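Local coordinates for glycoside hydrolase family 16 protein (PDB 6T2N), which probably acts as an endo-beta-galactosidase, an O-glycanase that cuts within mucin glycan chains and so starts mucin breakdown by a human gut bacterium, at residues L100-H105 with F294-V299; K169-W174 with P316-P321; E179-E184 with Y194-L199. All coordinates share one frame; numbering follows the deposited sequence.

Two of the contacts lie in the two curved sheets of a family 16 beta-sandwich, the third in surface loops. Along the chain the order is 100-105, 169-174, 179-184, 194-199, 294-299 and 316-321, so interaction 3 falls between the halves of both others, while the segments of interactions 1 and 2 alternate. Interactions 1 and 3 belong to different sheets; their centres are about 19 Å apart, and Phe294 CZ lies 4.1 Å from Leu183 CD2 where the sheets pack. Interaction 2 is centred about 30 Å from interaction 1. It meets interaction 3 through a probable hydrogen bond of 2.8 Å between Trp174 NE1 and Glu179 OE1, linking this loop to strand 179-181.

Interaction 1 (L100-H105 with F294-V299); sequences LVLETH and FLIDYV. With CA (calcium ion), chain C.
With CG anti to the backbone N (chi1 175°), Leu100 lies alongside Ile296, whose CG1 stands anti to its own carbonyl carbon (chi1 -66°); the two side chains point the same way, and Leu100 CD2 rests 3.8 Å from Ile296 CD1. The same Ile296 methyl also receives Leu102 CD1 at 4.0 Å, the two side chains slanting across one another. Leu102 CD1 is shared in turn with Phe294, approaching CD2 of the ring obliquely. Leu100, Leu102, Phe294 and Ile296 thus make one continuous apolar patch. Met93 lies against Leu102, and the Phe294 side chain touches Ser273 of strand 267-275. On the other face Val101 and Leu295 lie side by side, and a single methyl, Leu295 CD2, sits against Val101 CG2 at 3.7 Å and close to Val101 CG1 as well.

The backbones are antiparallel. Leu102 and Phe294 exchange two hydrogen bonds, the straighter being Leu102 N to Phe294 O at 2.8 Å (173° at the hydrogen). Leu100 and Ile296 form the next such pair: Ile296 N bonds to Leu100 O at 2.8 Å, but the return bond from Leu100 N is weak.

One residue beyond Ile296, Asp297 holds the calcium ion with two of its own atoms, the backbone O at 2.6 Å and the carboxylate OD1 at 2.7 Å. The backbone oxygens of Glu59 and Gly98 also bind the metal, and Gly98 comes two residues before Leu100, immediately ahead of the partner strand. Asp297 and Tyr298 both face Arg151, forming a classic beta bulge. The whole is an antiparallel strand pair in one sheet of the beta-sandwich (jelly-roll) fold of family 16, where strand 292-302 carries a calcium site and bulges against its other neighbour, strand 146-153.

Interaction 2 (K169-W174 with P316-P321); sequences KNKWGW and PETGLP
Two irregular backbones meet at Lys171 and Glu317, where Lys171 N donates a nearly straight hydrogen bond (170°) to Glu317 O at 3.1 Å, arriving in the carbonyl plane on a lone pair. This same oxygen is flanked by carbon: Asn170 CB lies 3.4 Å from Glu317 O, and Lys171 CG packs against it too. CG of Lys171 stands between its backbone N and carbonyl carbon (chi1 65°), which places CG beside Glu317 O and above one face of the Trp172 ring, offset toward its rim. Beyond CG the lysine is extended and crosses the Glu317 side chain at about a right angle. Glu317 OE1 comes to 3.7 Å from Lys171 CB, but the charged ends do not meet, Lys171 NZ and Glu317 OE1 being 5.5 Å apart; any attraction between them is probably modest.

Trp172 brings the far corner of its indole to the other segment, CH2 lying 3.4 Å from Thr318 O at an oblique approach. Asn170 OD1 accepts from Trp172 N at 3.0 Å, closing an Asx turn that leads into the tryptophan, while Asn170 ND2 bonds to Thr265 OG1 and Asn177 O. Thr318 shapes the opposite segment likewise: its OG1 accepts from Leu320 N in an ST turn.

The contact lies at the surface, joining the loop between strands 160-168 and 179-181 to the C-terminal tail that follows helix 305-311. Tyr255 meets the Trp172 ring edge-to-face, and Pro266, just ahead of strand 267-275, touches Pro316 and bonds through its backbone to Lys169.

Interaction 3 (E179-E184 with Y194-L199); sequences EIDMLE and YSTFHL
His198 lies alongside Glu179, its CB 3.7 Å from Glu179 CB. CG, anti to the carbonyl carbon (chi1 -62°), still borders that carbon and carries the ring along Glu179 toward Asp181. CD2 faces two carboxylates, 3.5 Å from Glu179 OE2 and nearer still to Asp181 OD2. At the tip NE2 donates a bent hydrogen bond to Asp181 OD2 at 2.8 Å, the oxygen in the ring plane but approached on its syn side 34° out of the carboxylate plane. ND1 bonds to Asp208 OD2, and these two bonds fix the ring's rotation. Replacing His198 by an alanine is likely to leave Asp181 OD2 and Asp208 OD2 without their ring partner and Glu179 without its flank. Glu179 OE1 is held by Trp174. On the other face Ile180 CG2 packs at 3.7 Å on Phe197 CE1.

Met182 and Leu183 both face Ile164 of strand 160-168, a classic beta bulge, and the register with 194-198 shifts by one before Glu184 pairs with Tyr194; Ser195 OG bonds to Met182 O. EIDMLE fits the E-x-D-x-x-E active-site signature of family 16. Strand 160-168 flanks 179-184, strand 211-216 flanks 194-198, and Leu238 of strand 235-240, in the other sheet, covers Ile180 and Phe197.

Interaction 1 (L100-H105 with F294-V299)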
loop_
_atom_site.group_PDB
_atom_site.type_symbol
_atom_site.label_atom_id
_atom_site.label_comp_id
_atom_site.label_asym_id
_atom_site.label_seq_id
_atom_site.Cartn_x
_atom_site.Cartn_y
_atom_site.Cartn_z
ATOM N N LEU A 100 -12.415 -2.008 8.045
ATOM C CA LEU A 100 -12.492 -1.222 6.794
ATOM C C LEU A 100 -12.827 -2.176 5.643
ATOM O O LEU A 100 -12.097 -3.231 5.466
ATOM C CB LEU A 100 -11.144 -0.560 6.510
ATOM C CG LEU A 100 -11.069 0.174 5.175
ATOM C CD1 LEU A 100 -12.064 1.317 5.148
ATOM C CD2 LEU A 100 -9.672 0.685 4.914
ATOM N N VAL A 101 -13.840 -1.777 4.873
ATOM C CA VAL A 101 -14.349 -2.506 3.687
ATOM C C VAL A 101 -14.028 -1.631 2.468
ATOM O O VAL A 101 -14.560 -0.481 2.404
ATOM C CB VAL A 101 -15.855 -2.804 3.843
ATOM C CG1 VAL A 101 -16.411 -3.653 2.712
ATOM C CG2 VAL A 101 -16.126 -3.470 5.170
ATOM N N LEU A 102 -13.181 -2.126 1.553
ATOM C CA LEU A 102 -12.983 -1.503 0.232
ATOM C C LEU A 102 -13.626 -2.416 -0.791
ATOM O O LEU A 102 -13.140 -3.560 -0.954
ATOM C CB LEU A 102 -11.494 -1.389 -0.032
ATOM C CG LEU A 102 -10.677 -0.666 1.034
ATOM C CD1 LEU A 102 -9.176 -0.761 0.730
ATOM C CD2 LEU A 102 -11.134 0.773 1.130
ATOM N N GLU A 103 -14.706 -1.929 -1.409
ATOM C CA GLU A 103 -15.679 -2.766 -2.147
ATOM C C GLU A 103 -15.918 -2.289 -3.623
ATOM O O GLU A 103 -16.066 -1.131 -3.884
ATOM C CB GLU A 103 -17.052 -2.736 -1.523
ATOM C CG GLU A 103 -17.970 -3.611 -2.338
ATOM C CD GLU A 103 -19.267 -3.930 -1.671
ATOM O OE1 GLU A 103 -19.822 -2.954 -1.250
ATOM O OE2 GLU A 103 -19.636 -5.142 -1.580
ATOM N N THR A 104 -15.598 -3.269 -4.505
ATOM C CA THR A 104 -15.262 -3.055 -5.939
ATOM C C THR A 104 -16.494 -3.514 -6.677
ATOM O O THR A 104 -16.967 -4.643 -6.408
ATOM C CB THR A 104 -13.956 -3.746 -6.369
ATOM O OG1 THR A 104 -12.851 -3.289 -5.564
ATOM C CG2 THR A 104 -13.681 -3.505 -7.831
ATOM N N HIS A 105 -17.046 -2.600 -7.455
ATOM C CA HIS A 105 -18.357 -2.756 -8.127
ATOM C C HIS A 105 -18.138 -2.527 -9.610
ATOM O O HIS A 105 -17.646 -1.432 -9.938
ATOM C CB HIS A 105 -19.387 -1.711 -7.668
ATOM C CG HIS A 105 -19.775 -1.798 -6.246
ATOM N ND1 HIS A 105 -20.747 -2.638 -5.833
ATOM C CD2 HIS A 105 -19.323 -1.144 -5.152
ATOM C CE1 HIS A 105 -20.886 -2.514 -4.527
ATOM N NE2 HIS A 105 -20.036 -1.598 -4.084
ATOM N N PHE A 294 -12.544 -6.105 0.074
ATOM C CA PHE A 294 -11.203 -6.236 0.699
ATOM C C PHE A 294 -11.420 -5.752 2.128
ATOM O O PHE A 294 -11.912 -4.573 2.267
ATOM C CB PHE A 294 -10.142 -5.420 -0.068
ATOM C CG PHE A 294 -8.701 -5.456 0.378
ATOM C CD1 PHE A 294 -8.148 -6.544 1.020
ATOM C CD2 PHE A 294 -7.843 -4.436 0.009
ATOM C CE1 PHE A 294 -6.793 -6.598 1.334
ATOM C CE2 PHE A 294 -6.493 -4.486 0.323
ATOM C CZ PHE A 294 -5.983 -5.554 1.021
ATOM N N LEU A 295 -11.169 -6.636 3.107
ATOM C CA LEU A 295 -11.428 -6.354 4.531
ATOM C C LEU A 295 -10.097 -6.142 5.234
ATOM O O LEU A 295 -9.238 -7.069 5.173
ATOM C CB LEU A 295 -12.181 -7.544 5.120
ATOM C CG LEU A 295 -13.482 -7.869 4.392
ATOM C CD1 LEU A 295 -14.197 -9.019 5.050
ATOM C CD2 LEU A 295 -14.382 -6.642 4.326
ATOM N N ILE A 296 -9.921 -4.993 5.885
ATOM C CA ILE A 296 -8.738 -4.776 6.773
ATOM C C ILE A 296 -9.244 -4.843 8.210
ATOM O O ILE A 296 -9.979 -3.911 8.632
ATOM C CB ILE A 296 -8.035 -3.435 6.489
ATOM C CG1 ILE A 296 -7.400 -3.408 5.108
ATOM C CG2 ILE A 296 -7.026 -3.137 7.559
ATOM C CD1 ILE A 296 -8.278 -2.794 4.077
ATOM N N ASP A 297 -8.881 -5.887 8.944
ATOM C CA ASP A 297 -9.274 -5.938 10.374
ATOM C C ASP A 297 -8.547 -4.808 11.129
ATOM O O ASP A 297 -9.190 -4.091 11.872
ATOM C CB ASP A 297 -9.123 -7.344 10.953
ATOM C CG ASP A 297 -9.800 -7.509 12.299
ATOM O OD1 ASP A 297 -10.957 -7.041 12.481
ATOM O OD2 ASP A 297 -9.180 -8.121 13.150
ATOM N N TYR A 298 -7.248 -4.625 10.984
ATOM C CA TYR A 298 -6.572 -3.549 11.744
ATOM C C TYR A 298 -5.270 -3.084 11.085
ATOM O O TYR A 298 -4.675 -3.760 10.201
ATOM C CB TYR A 298 -6.351 -3.964 13.202
ATOM C CG TYR A 298 -5.505 -5.186 13.424
ATOM C CD1 TYR A 298 -4.137 -5.191 13.161
ATOM C CD2 TYR A 298 -6.062 -6.342 13.940
ATOM C CE1 TYR A 298 -3.357 -6.319 13.399
ATOM C CE2 TYR A 298 -5.296 -7.472 14.194
ATOM C CZ TYR A 298 -3.943 -7.459 13.924
ATOM O OH TYR A 298 -3.227 -8.586 14.141
ATOM N N VAL A 299 -4.881 -1.889 11.511
ATOM C CA VAL A 299 -3.570 -1.265 11.214
ATOM C C VAL A 299 -2.990 -0.815 12.548
ATOM O O VAL A 299 -3.654 -0.020 13.227
ATOM C CB VAL A 299 -3.735 -0.112 10.214
ATOM C CG1 VAL A 299 -2.420 0.630 9.980
ATOM C CG2 VAL A 299 -4.346 -0.624 8.914
HETATM CA CA CA C . -10.967 -4.606 13.727
#

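Interaction 2 (K169-W174 with P316-P321)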
loop_
_atom_site.group_PDB
_atom_site.type_symbol
_atom_site.label_atom_id
_atom_site.label_comp_id
_atom_site.label_asym_id
_atom_site.label_seq_id
_atom_site.Cartn_x
_atom_site.Cartn_y
_atom_site.Cartn_z
ATOM N N LYS A 169 8.061 9.983 1.103
ATOM C CA LYS A 169 7.839 11.440 0.879
ATOM C C LYS A 169 9.183 12.062 1.205
ATOM O O LYS A 169 9.647 11.886 2.337
ATOM C CB LYS A 169 6.664 12.045 1.669
ATOM C CG LYS A 169 6.309 13.490 1.282
ATOM C CD LYS A 169 5.434 14.210 2.295
ATOM C CE LYS A 169 4.151 13.441 2.549
ATOM N NZ LYS A 169 3.855 13.304 3.993
ATOM N N ASN A 170 9.769 12.707 0.199
ATOM C CA ASN A 170 11.175 13.185 0.147
ATOM C C ASN A 170 11.341 13.953 -1.171
ATOM O O ASN A 170 10.397 14.067 -1.921
ATOM C CB ASN A 170 12.222 12.055 0.409
ATOM C CG ASN A 170 12.053 10.853 -0.676
ATOM O OD1 ASN A 170 11.862 11.115 -1.880
ATOM N ND2 ASN A 170 12.076 9.608 -0.256
ATOM N N LYS A 171 12.507 14.502 -1.453
ATOM C CA LYS A 171 12.695 15.396 -2.628
ATOM C C LYS A 171 12.622 14.634 -3.958
ATOM O O LYS A 171 12.820 15.295 -5.019
ATOM C CB LYS A 171 14.058 16.070 -2.548
ATOM C CG LYS A 171 15.256 15.140 -2.649
ATOM C CD LYS A 171 16.503 15.941 -2.877
ATOM C CE LYS A 171 17.659 15.069 -3.283
ATOM N NZ LYS A 171 18.949 15.710 -2.935
ATOM N N TRP A 172 12.380 13.313 -3.923
ATOM C CA TRP A 172 12.397 12.461 -5.141
ATOM C C TRP A 172 10.972 12.203 -5.582
ATOM O O TRP A 172 10.121 12.224 -4.702
ATOM C CB TRP A 172 13.149 11.144 -4.912
ATOM C CG TRP A 172 14.602 11.416 -4.752
ATOM C CD1 TRP A 172 15.384 12.131 -5.605
ATOM C CD2 TRP A 172 15.413 11.074 -3.621
ATOM N NE1 TRP A 172 16.632 12.261 -5.073
ATOM C CE2 TRP A 172 16.688 11.607 -3.868
ATOM C CE3 TRP A 172 15.188 10.358 -2.441
ATOM C CZ2 TRP A 172 17.749 11.414 -2.989
ATOM C CZ3 TRP A 172 16.215 10.189 -1.555
ATOM C CH2 TRP A 172 17.478 10.723 -1.831
ATOM N N GLY A 173 10.779 11.959 -6.881
ATOM C CA GLY A 173 9.529 11.480 -7.494
ATOM C C GLY A 173 9.711 10.037 -7.900
ATOM O O GLY A 173 10.891 9.586 -7.875
ATOM N N TRP A 174 8.621 9.336 -8.257
ATOM C CA TRP A 174 8.644 7.862 -8.410
ATOM C C TRP A 174 9.564 7.453 -9.552
ATOM O O TRP A 174 9.543 8.078 -10.596
ATOM C CB TRP A 174 7.249 7.371 -8.651
ATOM C CG TRP A 174 7.094 5.895 -8.479
ATOM C CD1 TRP A 174 6.702 5.208 -7.355
ATOM C CD2 TRP A 174 7.304 4.908 -9.501
ATOM N NE1 TRP A 174 6.676 3.854 -7.615
ATOM C CE2 TRP A 174 7.040 3.651 -8.921
ATOM C CE3 TRP A 174 7.689 4.980 -10.838
ATOM C CZ2 TRP A 174 7.164 2.476 -9.639
ATOM C CZ3 TRP A 174 7.773 3.818 -11.569
ATOM C CH2 TRP A 174 7.503 2.583 -10.969
ATOM N N PRO A 316 14.978 14.043 6.805
ATOM C CA PRO A 316 13.910 13.276 6.188
ATOM C C PRO A 316 13.824 13.591 4.683
ATOM O O PRO A 316 13.380 12.735 3.970
ATOM C CB PRO A 316 12.657 13.626 7.017
ATOM C CG PRO A 316 12.996 14.946 7.690
ATOM C CD PRO A 316 14.499 14.931 7.876
ATOM N N GLU A 317 14.288 14.750 4.200
ATOM C CA GLU A 317 14.105 15.119 2.761
ATOM C C GLU A 317 15.056 14.255 1.880
ATOM O O GLU A 317 14.814 14.183 0.627
ATOM C CB GLU A 317 14.197 16.651 2.639
ATOM C CG GLU A 317 13.569 17.295 1.391
ATOM C CD GLU A 317 14.337 18.551 0.927
ATOM O OE1 GLU A 317 15.240 18.431 0.016
ATOM O OE2 GLU A 317 14.095 19.667 1.505
ATOM N N THR A 318 16.046 13.548 2.475
ATOM C CA THR A 318 17.189 12.905 1.738
ATOM C C THR A 318 17.640 11.547 2.308
ATOM O O THR A 318 18.229 10.792 1.532
ATOM C CB THR A 318 18.471 13.753 1.714
ATOM O OG1 THR A 318 19.042 13.727 3.027
ATOM C CG2 THR A 318 18.262 15.183 1.265
ATOM N N GLY A 319 17.482 11.262 3.602
ATOM C CA GLY A 319 17.929 9.986 4.193
ATOM C C GLY A 319 19.390 9.984 4.612
ATOM O O GLY A 319 19.803 8.965 5.174
ATOM N N LEU A 320 20.166 11.058 4.413
ATOM C CA LEU A 320 21.582 11.154 4.919
ATOM C C LEU A 320 21.619 11.319 6.443
ATOM O O LEU A 320 20.700 11.892 7.035
ATOM C CB LEU A 320 22.282 12.359 4.282
ATOM C CG LEU A 320 22.385 12.325 2.763
ATOM C CD1 LEU A 320 22.729 13.705 2.198
ATOM C CD2 LEU A 320 23.390 11.264 2.334
ATOM N N PRO A 321 22.688 10.873 7.151
ATOM C CA PRO A 321 22.914 11.335 8.526
ATOM C C PRO A 321 22.910 12.897 8.552
ATOM O O PRO A 321 21.864 13.476 8.458
ATOM C CB PRO A 321 24.251 10.632 8.895
ATOM C CG PRO A 321 24.278 9.364 8.042
ATOM C CD PRO A 321 23.670 9.839 6.734
#

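Interaction 3 (E179-E184 with Y194-L199)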
loop_
_atom_site.group_PDB
_atom_site.type_symbol
_atom_site.label_atom_id
_atom_site.label_comp_id
_atom_site.label_asym_id
_atom_site.label_seq_id
_atom_site.Cartn_x
_atom_site.Cartn_y
_atom_site.Cartn_z
ATOM N N GLU A 179 9.239 2.785 -2.624
ATOM C CA GLU A 179 7.953 2.088 -2.557
ATOM C C GLU A 179 8.151 0.736 -1.875
ATOM O O GLU A 179 8.937 -0.088 -2.367
ATOM C CB GLU A 179 7.360 1.891 -3.949
ATOM C CG GLU A 179 5.832 1.661 -3.879
ATOM C CD GLU A 179 5.176 1.120 -5.146
ATOM O OE1 GLU A 179 5.351 1.742 -6.245
ATOM O OE2 GLU A 179 4.585 0.038 -5.048
ATOM N N ILE A 180 7.370 0.501 -0.826
ATOM C CA ILE A 180 7.335 -0.749 -0.006
ATOM C C ILE A 180 5.938 -1.357 -0.161
ATOM O O ILE A 180 4.994 -0.780 0.369
ATOM C CB ILE A 180 7.638 -0.404 1.461
ATOM C CG1 ILE A 180 8.890 0.461 1.577
ATOM C CG2 ILE A 180 7.720 -1.645 2.326
ATOM C CD1 ILE A 180 8.983 1.132 2.906
ATOM N N ASP A 181 5.858 -2.447 -0.909
ATOM C CA ASP A 181 4.658 -3.241 -1.213
ATOM C C ASP A 181 4.559 -4.402 -0.218
ATOM O O ASP A 181 5.174 -5.474 -0.511
ATOM C CB ASP A 181 4.812 -3.771 -2.644
ATOM C CG ASP A 181 5.015 -2.655 -3.689
ATOM O OD1 ASP A 181 4.817 -1.479 -3.307
ATOM O OD2 ASP A 181 5.250 -2.998 -4.878
ATOM N N MET A 182 3.858 -4.227 0.915
ATOM C CA MET A 182 3.745 -5.334 1.916
ATOM C C MET A 182 2.922 -6.472 1.269
ATOM O O MET A 182 3.355 -7.674 1.358
ATOM C CB MET A 182 3.168 -4.883 3.268
ATOM C CG MET A 182 3.807 -3.617 3.815
ATOM S SD MET A 182 3.125 -2.969 5.404
ATOM C CE MET A 182 2.695 -4.488 6.278
ATOM N N LEU A 183 1.838 -6.114 0.559
ATOM C CA LEU A 183 1.003 -7.094 -0.183
ATOM C C LEU A 183 0.627 -6.579 -1.567
ATOM O O LEU A 183 0.101 -5.457 -1.664
ATOM C CB LEU A 183 -0.276 -7.393 0.603
ATOM C CG LEU A 183 -1.412 -8.019 -0.213
ATOM C CD1 LEU A 183 -1.054 -9.439 -0.622
ATOM C CD2 LEU A 183 -2.707 -7.995 0.573
ATOM N N GLU A 184 0.816 -7.447 -2.558
ATOM C CA GLU A 184 0.127 -7.388 -3.858
ATOM C C GLU A 184 -0.223 -8.809 -4.270
ATOM O O GLU A 184 0.611 -9.713 -4.058
ATOM C CB GLU A 184 1.030 -6.713 -4.867
ATOM C CG GLU A 184 1.151 -5.230 -4.644
ATOM C CD GLU A 184 2.178 -4.640 -5.572
ATOM O OE1 GLU A 184 3.370 -5.139 -5.591
ATOM O OE2 GLU A 184 1.778 -3.762 -6.319
ATOM N N TYR A 194 3.017 -11.323 -3.215
ATOM C CA TYR A 194 4.190 -10.524 -3.632
ATOM C C TYR A 194 4.451 -9.413 -2.626
ATOM O O TYR A 194 3.565 -8.606 -2.428
ATOM C CB TYR A 194 3.913 -9.843 -4.969
ATOM C CG TYR A 194 3.877 -10.790 -6.137
ATOM C CD1 TYR A 194 2.715 -11.472 -6.479
ATOM C CD2 TYR A 194 5.015 -11.033 -6.896
ATOM C CE1 TYR A 194 2.686 -12.379 -7.531
ATOM C CE2 TYR A 194 4.997 -11.933 -7.951
ATOM C CZ TYR A 194 3.832 -12.614 -8.274
ATOM O OH TYR A 194 3.819 -13.497 -9.322
ATOM N N SER A 195 5.646 -9.348 -2.047
ATOM C CA SER A 195 6.200 -8.166 -1.330
ATOM C C SER A 195 7.483 -7.721 -2.040
ATOM O O SER A 195 8.205 -8.596 -2.603
ATOM C CB SER A 195 6.440 -8.474 0.090
ATOM O OG SER A 195 5.498 -9.450 0.530
ATOM N N THR A 196 7.657 -6.405 -2.166
ATOM C CA THR A 196 8.405 -5.805 -3.302
ATOM C C THR A 196 8.828 -4.396 -2.887
ATOM O O THR A 196 8.039 -3.713 -2.248
ATOM C CB THR A 196 7.628 -5.959 -4.627
ATOM O OG1 THR A 196 7.475 -7.332 -5.013
ATOM C CG2 THR A 196 8.323 -5.349 -5.819
ATOM N N PHE A 197 10.107 -4.067 -3.126
ATOM C CA PHE A 197 10.709 -2.729 -2.905
ATOM C C PHE A 197 11.085 -2.133 -4.261
ATOM O O PHE A 197 11.459 -2.899 -5.176
ATOM C CB PHE A 197 11.913 -2.873 -1.995
ATOM C CG PHE A 197 11.501 -3.450 -0.640
ATOM C CD1 PHE A 197 11.143 -2.650 0.369
ATOM C CD2 PHE A 197 11.717 -4.825 -0.398
ATOM C CE1 PHE A 197 11.018 -3.198 1.621
ATOM C CE2 PHE A 197 11.598 -5.369 0.862
ATOM C CZ PHE A 197 11.256 -4.550 1.872
ATOM N N HIS A 198 10.868 -0.836 -4.422
ATOM C CA HIS A 198 11.022 -0.151 -5.726
ATOM C C HIS A 198 11.822 1.060 -5.360
ATOM O O HIS A 198 11.534 1.638 -4.276
ATOM C CB HIS A 198 9.706 0.331 -6.387
ATOM C CG HIS A 198 8.709 -0.715 -6.757
ATOM N ND1 HIS A 198 8.721 -1.334 -7.988
ATOM C CD2 HIS A 198 7.691 -1.257 -6.062
ATOM C CE1 HIS A 198 7.757 -2.211 -8.045
ATOM N NE2 HIS A 198 7.115 -2.191 -6.868
ATOM N N LEU A 199 12.763 1.390 -6.231
ATOM C CA LEU A 199 13.885 2.342 -5.989
ATOM C C LEU A 199 14.774 2.363 -7.215
ATOM O O LEU A 199 14.737 1.395 -8.030
ATOM C CB LEU A 199 14.717 1.970 -4.759
ATOM C CG LEU A 199 15.712 0.820 -4.849
ATOM C CD1 LEU A 199 16.645 1.013 -3.683
ATOM C CD2 LEU A 199 15.099 -0.571 -4.746
#